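Local coordinates for probable secreted solute-binding lipoprotein (Streptomyces coelicolor, PDB 3I3V) that probably binds a solute outside the cell as the lipoprotein component of a transport system, at residues C[98-106]-C[325-333]; C[259-267]-C[340-351]. One frame throughout, in Å; residues are numbered along the deposited sequence.

Contact 1 of 2, residues C[98-106]-C[325-333]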
ATOM      1  N   ARG C  98      30.830   5.753  20.805  1.00 50.40           N
ATOM      2  CA  ARG C  98      31.241   7.122  21.092  1.00 51.32           C
ATOM      3  C   ARG C  98      29.920   7.869  21.061  1.00 50.88           C
ATOM      4  O   ARG C  98      29.040   7.538  20.270  1.00 53.80           O
ATOM      5  CB  ARG C  98      32.212   7.649  20.031  1.00 53.91           C
ATOM      6  CG  ARG C  98      31.676   7.701  18.612  1.00 56.83           C
ATOM      7  CD  ARG C  98      31.382   9.135  18.185  1.00 61.65           C
ATOM      8  NE  ARG C  98      32.497  10.042  18.464  1.00 64.11           N
ATOM      9  CZ  ARG C  98      33.744   9.871  18.029  1.00 65.62           C
ATOM     10  NH1 ARG C  98      34.055   8.817  17.286  1.00 66.49           N
ATOM     11  NH2 ARG C  98      34.686  10.758  18.335  1.00 65.78           N
ATOM     12  N   GLY C  99      29.759   8.865  21.912  1.00 49.05           N
ATOM     13  CA  GLY C  99      28.481   9.551  21.945  1.00 45.95           C
ATOM     14  C   GLY C  99      27.878   9.132  23.271  1.00 43.90           C
ATOM     15  O   GLY C  99      27.012   9.808  23.829  1.00 43.40           O
ATOM     16  N   ARG C 100      28.342   7.983  23.758  1.00 41.24           N
ATOM     17  CA  ARG C 100      27.934   7.465  25.056  1.00 39.23           C
ATOM     18  C   ARG C 100      28.987   8.010  26.026  1.00 38.44           C
ATOM     19  O   ARG C 100      28.814   7.956  27.240  1.00 39.45           O
ATOM     20  CB  ARG C 100      27.972   5.933  25.072  1.00 37.60           C
ATOM     21  CG  ARG C 100      26.780   5.254  24.435  1.00 37.36           C
ATOM     22  CD  ARG C 100      25.541   5.400  25.304  1.00 33.70           C
ATOM     23  NE  ARG C 100      25.662   4.651  26.551  1.00 33.75           N
ATOM     24  CZ  ARG C 100      25.513   5.176  27.766  1.00 34.26           C
ATOM     25  NH1 ARG C 100      25.234   6.465  27.913  1.00 32.31           N
ATOM     26  NH2 ARG C 100      25.647   4.409  28.838  1.00 32.87           N
ATOM     27  N   VAL C 101      30.069   8.544  25.457  1.00 37.67           N
ATOM     28  CA  VAL C 101      31.196   9.095  26.210  1.00 37.41           C
ATOM     29  C   VAL C 101      31.181  10.623  26.317  1.00 39.28           C
ATOM     30  O   VAL C 101      30.936  11.320  25.333  1.00 39.56           O
ATOM     31  CB  VAL C 101      32.536   8.695  25.543  1.00 37.68           C
ATOM     32  CG1 VAL C 101      33.701   9.124  26.416  1.00 36.49           C
ATOM     33  CG2 VAL C 101      32.569   7.195  25.269  1.00 36.30           C
ATOM     34  N   LEU C 102      31.449  11.147  27.507  1.00 38.76           N
ATOM     35  CA  LEU C 102      31.486  12.591  27.703  1.00 39.71           C
ATOM     36  C   LEU C 102      32.567  13.156  26.777  1.00 40.82           C
ATOM     37  O   LEU C 102      33.701  12.688  26.795  1.00 43.42           O
ATOM     38  CB  LEU C 102      31.823  12.900  29.164  1.00 40.29           C
ATOM     39  CG  LEU C 102      30.703  13.223  30.163  1.00 40.02           C
ATOM     40  CD1 LEU C 102      29.364  12.748  29.659  1.00 40.09           C
ATOM     41  CD2 LEU C 102      31.047  12.592  31.496  1.00 38.67           C
ATOM     42  N   PRO C 103      32.237  14.173  25.959  1.00 41.69           N
ATOM     43  CA  PRO C 103      33.217  14.763  25.039  1.00 41.08           C
ATOM     44  C   PRO C 103      34.601  14.996  25.639  1.00 41.91           C
ATOM     45  O   PRO C 103      35.611  14.627  25.040  1.00 42.80           O
ATOM     46  CB  PRO C 103      32.540  16.057  24.606  1.00 40.87           C
ATOM     47  CG  PRO C 103      31.106  15.665  24.574  1.00 39.24           C
ATOM     48  CD  PRO C 103      30.961  14.907  25.882  1.00 41.12           C
ATOM     49  N   ALA C 104      34.650  15.605  26.819  1.00 41.48           N
ATOM     50  CA  ALA C 104      35.925  15.859  27.480  1.00 40.53           C
ATOM     51  C   ALA C 104      36.633  14.543  27.824  1.00 39.49           C
ATOM     52  O   ALA C 104      37.858  14.437  27.729  1.00 39.23           O
ATOM     53  CB  ALA C 104      35.702  16.682  28.744  1.00 40.35           C
ATOM     54  N   ALA C 105      35.865  13.541  28.228  1.00 37.68           N
ATOM     55  CA  ALA C 105      36.450  12.253  28.566  1.00 38.10           C
ATOM     56  C   ALA C 105      37.102  11.614  27.346  1.00 37.92           C
ATOM     57  O   ALA C 105      38.222  11.113  27.422  1.00 38.52           O
ATOM     58  CB  ALA C 105      35.389  11.326  29.121  1.00 36.92           C
ATOM     59  N   LEU C 106      36.399  11.628  26.221  1.00 38.70           N
ATOM     60  CA  LEU C 106      36.932  11.028  25.008  1.00 40.64           C
ATOM     61  C   LEU C 106      38.177  11.760  24.519  1.00 40.92           C
ATOM     62  O   LEU C 106      39.111  11.143  23.999  1.00 42.21           O
ATOM     63  CB  LEU C 106      35.875  11.015  23.910  1.00 40.60           C
ATOM     64  CG  LEU C 106      36.399  10.473  22.580  1.00 41.82           C
ATOM     65  CD1 LEU C 106      36.939   9.062  22.779  1.00 41.49           C
ATOM     66  CD2 LEU C 106      35.283  10.502  21.541  1.00 41.57           C
ATOM     67  N   ARG C 325      29.931   6.011  42.109  1.00 35.27           N
ATOM     68  CA  ARG C 325      31.045   6.327  41.225  1.00 34.63           C
ATOM     69  C   ARG C 325      30.692   7.423  40.238  1.00 35.16           C
ATOM     70  O   ARG C 325      29.573   7.460  39.708  1.00 36.40           O
ATOM     71  CB  ARG C 325      31.432   5.097  40.402  1.00 34.32           C
ATOM     72  CG  ARG C 325      31.941   3.918  41.183  1.00 37.97           C
ATOM     73  CD  ARG C 325      33.452   3.885  41.230  1.00 39.06           C
ATOM     74  NE  ARG C 325      34.023   4.827  42.184  1.00 41.51           N
ATOM     75  CZ  ARG C 325      33.676   4.905  43.466  1.00 42.49           C
ATOM     76  NH1 ARG C 325      32.740   4.103  43.956  1.00 41.90           N
ATOM     77  NH2 ARG C 325      34.294   5.763  44.270  1.00 39.89           N
ATOM     78  N   ASP C 326      31.644   8.311  39.988  1.00 33.44           N
ATOM     79  CA  ASP C 326      31.434   9.342  38.988  1.00 34.09           C
ATOM     80  C   ASP C 326      31.877   8.598  37.728  1.00 34.47           C
ATOM     81  O   ASP C 326      32.825   7.804  37.777  1.00 32.31           O
ATOM     82  CB  ASP C 326      32.329  10.550  39.246  1.00 35.36           C
ATOM     83  CG  ASP C 326      32.017  11.237  40.564  1.00 37.39           C
ATOM     84  OD1 ASP C 326      30.825  11.554  40.804  1.00 37.58           O
ATOM     85  OD2 ASP C 326      32.964  11.464  41.347  1.00 33.83           O
HETATM   86  N   MSE C 327      31.198   8.840  36.610  1.00 34.49           N
HETATM   87  CA  MSE C 327      31.511   8.134  35.368  1.00 34.81           C
HETATM   88  C   MSE C 327      31.978   9.030  34.236  1.00 33.98           C
HETATM   89  O   MSE C 327      31.707  10.228  34.228  1.00 32.70           O
HETATM   90  CB  MSE C 327      30.278   7.355  34.889  1.00 35.80           C
HETATM   91  CG  MSE C 327      29.696   6.396  35.912  1.00 36.52           C
HETATM   92 SE   MSE C 327      30.903   4.966  36.353  1.00 44.80          SE
HETATM   93  CE  MSE C 327      30.552   3.828  34.835  1.00 39.13           C
ATOM     94  N   ALA C 328      32.676   8.429  33.276  1.00 33.15           N
ATOM     95  CA  ALA C 328      33.166   9.146  32.106  1.00 33.18           C
ATOM     96  C   ALA C 328      32.146   9.064  30.975  1.00 34.05           C
ATOM     97  O   ALA C 328      32.384   9.595  29.897  1.00 36.06           O
ATOM     98  CB  ALA C 328      34.487   8.567  31.648  1.00 30.28           C
ATOM     99  N   LEU C 329      31.016   8.395  31.216  1.00 34.58           N
ATOM    100  CA  LEU C 329      29.971   8.261  30.201  1.00 35.07           C
ATOM    101  C   LEU C 329      28.716   9.033  30.601  1.00 37.44           C
ATOM    102  O   LEU C 329      28.508   9.334  31.780  1.00 38.89           O
ATOM    103  CB  LEU C 329      29.607   6.786  30.005  1.00 34.76           C
ATOM    104  CG  LEU C 329      30.760   5.788  29.866  1.00 33.85           C
ATOM    105  CD1 LEU C 329      30.203   4.376  29.730  1.00 32.68           C
ATOM    106  CD2 LEU C 329      31.605   6.146  28.660  1.00 31.66           C
ATOM    107  N   ARG C 330      27.871   9.339  29.620  1.00 38.71           N
ATOM    108  CA  ARG C 330      26.624  10.059  29.877  1.00 38.76           C
ATOM    109  C   ARG C 330      25.651   9.168  30.638  1.00 37.94           C
ATOM    110  O   ARG C 330      25.461   8.005  30.274  1.00 36.91           O
ATOM    111  CB  ARG C 330      25.950  10.460  28.567  1.00 40.99           C
ATOM    112  CG  ARG C 330      26.893  10.807  27.444  1.00 44.32           C
ATOM    113  CD  ARG C 330      26.775  12.257  27.047  1.00 45.41           C
ATOM    114  NE  ARG C 330      26.848  12.390  25.599  1.00 47.36           N
ATOM    115  CZ  ARG C 330      27.032  13.535  24.957  1.00 49.28           C
ATOM    116  NH1 ARG C 330      27.165  14.668  25.636  1.00 48.21           N
ATOM    117  NH2 ARG C 330      27.084  13.542  23.632  1.00 50.46           N
ATOM    118  N   THR C 331      25.046   9.723  31.690  1.00 37.04           N
ATOM    119  CA  THR C 331      24.055   9.026  32.514  1.00 36.50           C
ATOM    120  C   THR C 331      23.024  10.051  32.973  1.00 39.01           C
ATOM    121  O   THR C 331      23.230  11.263  32.841  1.00 39.13           O
ATOM    122  CB  THR C 331      24.619   8.449  33.829  1.00 33.62           C
ATOM    123  OG1 THR C 331      26.028   8.265  33.730  1.00 40.37           O
ATOM    124  CG2 THR C 331      23.961   7.125  34.139  1.00 34.03           C
ATOM    125  N   ASP C 332      21.928   9.548  33.529  1.00 38.69           N
ATOM    126  CA  ASP C 332      20.866  10.386  34.062  1.00 39.58           C
ATOM    127  C   ASP C 332      20.805  10.024  35.542  1.00 38.27           C
ATOM    128  O   ASP C 332      20.146  10.695  36.337  1.00 38.00           O
ATOM    129  CB  ASP C 332      19.529  10.076  33.373  1.00 42.40           C
ATOM    130  CG  ASP C 332      19.427  10.688  31.978  1.00 46.10           C
ATOM    131  OD1 ASP C 332      18.600  10.201  31.173  1.00 49.48           O
ATOM    132  OD2 ASP C 332      20.160  11.663  31.687  1.00 47.01           O
ATOM    133  N   ALA C 333      21.527   8.959  35.891  1.00 35.39           N
ATOM    134  CA  ALA C 333      21.599   8.464  37.259  1.00 32.49           C
ATOM    135  C   ALA C 333      22.381   9.432  38.136  1.00 32.76           C
ATOM    136  O   ALA C 333      23.249  10.166  37.657  1.00 31.35           O
ATOM    137  CB  ALA C 333      22.266   7.092  37.285  1.00 31.14           C
TER
HETATM  138  O   HOH W   1      23.701   5.690  31.438  1.00 48.00           O
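The guanidinium of Arg330 has Gly99 O at its edge, close to its plane, while Val101 O and Pro103 CD lie over one face. The NE-H makes the edge contact, a nearly straight bond (167°) of 3.1 Å from Arg330 NE to Gly99 O. It reaches that oxygen from above the carbonyl plane. The guanidinium of Arg100 in turn takes Arg330 O at its edge, with Arg100 NH1 2.8 Å from Arg330 O. The chain of Arg100 bends at chi2 (-72°) and chi3 (-68°), which brings its end back to the partner segment although its CB points away. A water also donates to Arg330 O, and Arg100 NH2 bonds to Tyr311 O. Replacing Arg100 with an alanine would probably cost Arg330 O its arginine donor and Tyr311 O a partner, and the water on Arg330 O would lose a weak hold.

The backbones meet in a single beta bridge at Val101 and Leu329. Arg330 N donates to Arg100 O, and Leu102 N donates to Ala328 O at 3.0 Å. Apolar groups fill in around the bridge. Val101 CG2 meets Leu329 CD2 at 3.7 Å, and Leu102 CD1 lies 3.7 Å from Arg330 CD. In the first turn of helix 103-108, Ala105 CB touches Ala328 CB at 3.8 Å.

Each arginine thus binds a backbone carbonyl of the other segment. No acidic side chain pairs with either arginine across the contact, so the join rests on backbone and arginine-to-carbonyl hydrogen bonds, with a small apolar patch beside them.

Contact 2 of 2, residues C[259-267]-C[340-351]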
ATOM      1  N   VAL C 259      26.773  14.896  59.705  1.00 48.66           N
ATOM      2  CA  VAL C 259      27.490  16.059  59.195  1.00 45.04           C
ATOM      3  C   VAL C 259      27.090  16.363  57.755  1.00 44.02           C
ATOM      4  O   VAL C 259      26.860  17.518  57.402  1.00 43.66           O
ATOM      5  CB  VAL C 259      29.014  15.825  59.224  1.00 44.29           C
ATOM      6  CG1 VAL C 259      29.740  17.076  58.753  1.00 43.17           C
ATOM      7  CG2 VAL C 259      29.454  15.428  60.620  1.00 42.52           C
ATOM      8  N   ALA C 260      27.014  15.323  56.927  1.00 42.10           N
ATOM      9  CA  ALA C 260      26.641  15.464  55.521  1.00 40.72           C
ATOM     10  C   ALA C 260      25.253  16.071  55.357  1.00 40.98           C
ATOM     11  O   ALA C 260      24.980  16.753  54.369  1.00 41.04           O
ATOM     12  CB  ALA C 260      26.692  14.104  54.827  1.00 40.82           C
ATOM     13  N   GLY C 261      24.375  15.810  56.322  1.00 40.85           N
ATOM     14  CA  GLY C 261      23.025  16.344  56.256  1.00 41.10           C
ATOM     15  C   GLY C 261      22.985  17.838  55.988  1.00 41.22           C
ATOM     16  O   GLY C 261      22.188  18.309  55.169  1.00 43.62           O
ATOM     17  N   HIS C 262      23.841  18.585  56.679  1.00 38.63           N
ATOM     18  CA  HIS C 262      23.909  20.030  56.504  1.00 37.63           C
ATOM     19  C   HIS C 262      25.201  20.494  55.826  1.00 37.18           C
ATOM     20  O   HIS C 262      25.811  21.483  56.234  1.00 37.01           O
ATOM     21  CB  HIS C 262      23.721  20.754  57.853  1.00 37.58           C
ATOM     22  CG  HIS C 262      24.614  20.263  58.955  1.00 36.48           C
ATOM     23  ND1 HIS C 262      24.130  19.588  60.054  1.00 38.33           N
ATOM     24  CD2 HIS C 262      25.945  20.401  59.159  1.00 39.03           C
ATOM     25  CE1 HIS C 262      25.123  19.337  60.891  1.00 38.92           C
ATOM     26  NE2 HIS C 262      26.235  19.822  60.372  1.00 38.97           N
ATOM     27  N   THR C 263      25.613  19.765  54.789  1.00 35.65           N
ATOM     28  CA  THR C 263      26.806  20.107  54.021  1.00 33.97           C
ATOM     29  C   THR C 263      26.388  20.378  52.578  1.00 33.35           C
ATOM     30  O   THR C 263      25.509  19.714  52.032  1.00 32.66           O
ATOM     31  CB  THR C 263      27.878  18.966  54.066  1.00 34.07           C
ATOM     32  OG1 THR C 263      28.503  18.945  55.353  1.00 31.69           O
ATOM     33  CG2 THR C 263      28.965  19.189  53.013  1.00 32.44           C
ATOM     34  N   GLU C 264      27.011  21.374  51.969  1.00 34.79           N
ATOM     35  CA  GLU C 264      26.713  21.740  50.595  1.00 37.09           C
ATOM     36  C   GLU C 264      27.984  21.758  49.753  1.00 36.71           C
ATOM     37  O   GLU C 264      29.035  22.178  50.225  1.00 38.12           O
ATOM     38  CB  GLU C 264      26.057  23.116  50.557  1.00 38.82           C
ATOM     39  CG  GLU C 264      24.596  23.115  50.959  1.00 43.05           C
ATOM     40  CD  GLU C 264      24.000  24.506  50.961  1.00 43.77           C
ATOM     41  OE1 GLU C 264      24.330  25.301  50.051  1.00 43.80           O
ATOM     42  OE2 GLU C 264      23.196  24.802  51.867  1.00 47.77           O
ATOM     43  N   VAL C 265      27.884  21.312  48.506  1.00 36.71           N
ATOM     44  CA  VAL C 265      29.046  21.292  47.628  1.00 37.24           C
ATOM     45  C   VAL C 265      28.997  22.388  46.579  1.00 39.74           C
ATOM     46  O   VAL C 265      27.928  22.733  46.065  1.00 42.28           O
ATOM     47  CB  VAL C 265      29.202  19.931  46.907  1.00 36.49           C
ATOM     48  CG1 VAL C 265      29.463  18.831  47.918  1.00 32.84           C
ATOM     49  CG2 VAL C 265      27.967  19.627  46.091  1.00 35.42           C
ATOM     50  N   GLY C 266      30.172  22.931  46.276  1.00 39.95           N
ATOM     51  CA  GLY C 266      30.298  23.977  45.280  1.00 38.96           C
ATOM     52  C   GLY C 266      31.697  23.929  44.685  1.00 39.38           C
ATOM     53  O   GLY C 266      32.323  22.868  44.639  1.00 38.82           O
ATOM     54  N   GLY C 267      32.185  25.077  44.227  1.00 37.91           N
ATOM     55  CA  GLY C 267      33.514  25.142  43.655  1.00 36.14           C
ATOM     56  C   GLY C 267      34.375  26.080  44.474  1.00 35.78           C
ATOM     57  O   GLY C 267      33.908  26.674  45.448  1.00 36.64           O
ATOM     58  N   LEU C 340      26.447  13.697  49.326  1.00 32.50           N
ATOM     59  CA  LEU C 340      27.404  14.682  48.827  1.00 34.45           C
ATOM     60  C   LEU C 340      27.912  14.327  47.436  1.00 33.63           C
ATOM     61  O   LEU C 340      28.233  15.211  46.643  1.00 33.98           O
ATOM     62  CB  LEU C 340      28.574  14.833  49.805  1.00 33.52           C
ATOM     63  CG  LEU C 340      28.132  15.189  51.227  1.00 33.04           C
ATOM     64  CD1 LEU C 340      29.343  15.292  52.114  1.00 32.23           C
ATOM     65  CD2 LEU C 340      27.343  16.501  51.222  1.00 32.66           C
ATOM     66  N   VAL C 341      27.988  13.032  47.143  1.00 33.47           N
ATOM     67  CA  VAL C 341      28.429  12.587  45.826  1.00 33.57           C
ATOM     68  C   VAL C 341      27.355  12.952  44.814  1.00 33.50           C
ATOM     69  O   VAL C 341      27.654  13.483  43.743  1.00 34.70           O
ATOM     70  CB  VAL C 341      28.666  11.062  45.792  1.00 32.70           C
ATOM     71  CG1 VAL C 341      28.997  10.614  44.374  1.00 32.07           C
ATOM     72  CG2 VAL C 341      29.808  10.702  46.731  1.00 31.14           C
ATOM     73  N   GLY C 342      26.100  12.678  45.166  1.00 34.01           N
ATOM     74  CA  GLY C 342      24.992  13.008  44.287  1.00 33.93           C
ATOM     75  C   GLY C 342      24.887  14.510  44.062  1.00 34.64           C
ATOM     76  O   GLY C 342      24.608  14.960  42.945  1.00 34.57           O
ATOM     77  N   ALA C 343      25.113  15.292  45.118  1.00 34.36           N
ATOM     78  CA  ALA C 343      25.057  16.756  45.009  1.00 36.24           C
ATOM     79  C   ALA C 343      26.192  17.296  44.124  1.00 37.16           C
ATOM     80  O   ALA C 343      26.005  18.259  43.369  1.00 39.38           O
ATOM     81  CB  ALA C 343      25.127  17.395  46.399  1.00 34.90           C
ATOM     82  N   ALA C 344      27.370  16.688  44.214  1.00 36.29           N
ATOM     83  CA  ALA C 344      28.491  17.125  43.388  1.00 36.55           C
ATOM     84  C   ALA C 344      28.167  16.852  41.916  1.00 36.45           C
ATOM     85  O   ALA C 344      28.481  17.654  41.033  1.00 34.57           O
ATOM     86  CB  ALA C 344      29.763  16.387  43.794  1.00 34.51           C
ATOM     87  N   GLN C 345      27.539  15.710  41.660  1.00 37.21           N
ATOM     88  CA  GLN C 345      27.180  15.330  40.299  1.00 40.24           C
ATOM     89  C   GLN C 345      26.143  16.265  39.698  1.00 42.12           C
ATOM     90  O   GLN C 345      26.166  16.524  38.494  1.00 40.52           O
ATOM     91  CB  GLN C 345      26.644  13.892  40.270  1.00 39.95           C
ATOM     92  CG  GLN C 345      27.711  12.829  40.451  1.00 38.52           C
ATOM     93  CD  GLN C 345      27.129  11.468  40.732  1.00 37.96           C
ATOM     94  OE1 GLN C 345      25.927  11.323  40.938  1.00 38.59           O
ATOM     95  NE2 GLN C 345      27.983  10.458  40.753  1.00 37.84           N
ATOM     96  N   ARG C 346      25.242  16.768  40.546  1.00 44.85           N
ATOM     97  CA  ARG C 346      24.176  17.668  40.113  1.00 47.48           C
ATOM     98  C   ARG C 346      24.633  19.100  39.871  1.00 49.21           C
ATOM     99  O   ARG C 346      23.837  19.953  39.472  1.00 49.75           O
ATOM    100  CB  ARG C 346      23.021  17.663  41.120  1.00 47.99           C
ATOM    101  CG  ARG C 346      22.115  16.443  41.017  1.00 51.38           C
ATOM    102  CD  ARG C 346      20.762  16.705  41.670  1.00 54.24           C
ATOM    103  NE  ARG C 346      20.614  16.045  42.965  1.00 57.80           N
ATOM    104  CZ  ARG C 346      19.922  14.925  43.164  1.00 59.13           C
ATOM    105  NH1 ARG C 346      19.303  14.326  42.150  1.00 59.22           N
ATOM    106  NH2 ARG C 346      19.841  14.406  44.383  1.00 59.17           N
ATOM    107  N   LEU C 347      25.911  19.360  40.124  1.00 49.14           N
ATOM    108  CA  LEU C 347      26.496  20.678  39.901  1.00 49.76           C
ATOM    109  C   LEU C 347      26.601  20.853  38.381  1.00 50.81           C
ATOM    110  O   LEU C 347      27.026  19.938  37.678  1.00 51.07           O
ATOM    111  CB  LEU C 347      27.889  20.736  40.546  1.00 47.19           C
ATOM    112  CG  LEU C 347      28.179  21.631  41.757  1.00 45.11           C
ATOM    113  CD1 LEU C 347      26.953  21.798  42.634  1.00 45.02           C
ATOM    114  CD2 LEU C 347      29.340  21.023  42.540  1.00 42.18           C
ATOM    115  N   GLY C 348      26.221  22.020  37.872  1.00 50.85           N
ATOM    116  CA  GLY C 348      26.285  22.222  36.435  1.00 52.88           C
ATOM    117  C   GLY C 348      27.252  23.283  35.945  1.00 54.06           C
ATOM    118  O   GLY C 348      28.457  23.191  36.161  1.00 54.38           O
ATOM    119  N   SER C 349      26.719  24.298  35.275  1.00 55.77           N
ATOM    120  CA  SER C 349      27.544  25.370  34.737  1.00 57.00           C
ATOM    121  C   SER C 349      27.941  26.394  35.789  1.00 57.18           C
ATOM    122  O   SER C 349      28.812  27.228  35.540  1.00 57.17           O
ATOM    123  CB  SER C 349      26.806  26.081  33.599  1.00 58.29           C
ATOM    124  OG  SER C 349      25.710  26.835  34.092  1.00 58.52           O
ATOM    125  N   GLU C 350      27.306  26.342  36.958  1.00 57.94           N
ATOM    126  CA  GLU C 350      27.624  27.296  38.020  1.00 58.69           C
ATOM    127  C   GLU C 350      28.969  26.960  38.643  1.00 56.65           C
ATOM    128  O   GLU C 350      29.373  27.567  39.634  1.00 57.01           O
ATOM    129  CB  GLU C 350      26.550  27.294  39.118  1.00 62.02           C
ATOM    130  CG  GLU C 350      25.235  26.648  38.734  1.00 65.23           C
ATOM    131  CD  GLU C 350      25.330  25.140  38.725  1.00 68.09           C
ATOM    132  OE1 GLU C 350      25.537  24.545  39.808  1.00 68.26           O
ATOM    133  OE2 GLU C 350      25.203  24.554  37.632  1.00 70.11           O
ATOM    134  N   VAL C 351      29.656  25.988  38.053  1.00 55.18           N
ATOM    135  CA  VAL C 351      30.958  25.547  38.532  1.00 52.88           C
ATOM    136  C   VAL C 351      31.837  25.233  37.314  1.00 51.50           C
ATOM    137  O   VAL C 351      31.379  24.592  36.372  1.00 51.76           O
ATOM    138  CB  VAL C 351      30.781  24.304  39.453  1.00 52.50           C
ATOM    139  CG1 VAL C 351      31.197  23.027  38.743  1.00 50.99           C
ATOM    140  CG2 VAL C 351      31.544  24.511  40.741  1.00 52.50           C
TER
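Strand 263-266 runs alongside helix 340-345, their axes 8.0 Å apart at the closest and 32° from parallel, with no hydrogen bond between the two segments. The join is apolar.

Val265 is the central side chain on the strand. Its CG2 sits between the backbone N and the carbonyl carbon (chi1 -64° for CG1), and it meets the helix at Ala343 and Ala344. There Val265 CG2 is 3.6 Å from Ala343 CB and 3.5 Å from Ala344 N, so it touches helix backbone as well as a methyl group. Ala343 and Ala344 are small, consistent with this close approach.

Leu340 packs at the start of the strand. Its two methyls divide the work. Leu340 CD2 lies 3.6 Å from Thr263 CG2, the two side chains crossing at about a right angle. Leu340 CD1 lies 4.0 Å from Ala260 CB, in the last turn of helix 257-261. Thr263 turns its methyl to the leucine, with CG2 anti to the backbone N, and its hydroxyl lies beside the backbone N. Thr263 OG1 donates to Val259 O at 3.0 Å, while His262 N reaches the same oxygen from the opposite face of its plane.

Past the helix, Leu347 CD1 comes within 3.7 Å of Val265 O. Further on, Val351 CG2 packs 3.6 Å from Gly267 CA, where a side chain on the glycine would collide with it.

Strand 263-266 pairs antiparallel with strand 122-131, through backbone bonds of Glu264 to Tyr130 and Gly266 to Val128. Ala344 also touches Pro127 of that strand. Helix 339-345 therefore packs against both strands, and Leu340 also meets Val255 in the loop before helix 257-261.

The centres of contacts 1 and 2 are about 19 Å apart. Their segments alternate along the chain: 98-106, 259-267, 325-333, then 340-351. The next regular element after strand 326-327 of contact 1 is helix 339-345 of contact 2, and a probable hydrogen bond of 3.0 Å from Gln345 NE2 to Asp326 OD1 ties them. Both contacts reach the same mixed sheet, since strand 263-266 and the short, weakly bonded strand 326-327 each pair with the long strand 122-131. The late region 325-351 thus meets two earlier parts of the chain, 98-106 and 259-267. Such interleaving is consistent with the periplasmic-binding-protein fold, in which the chain passes between two lobes more than once.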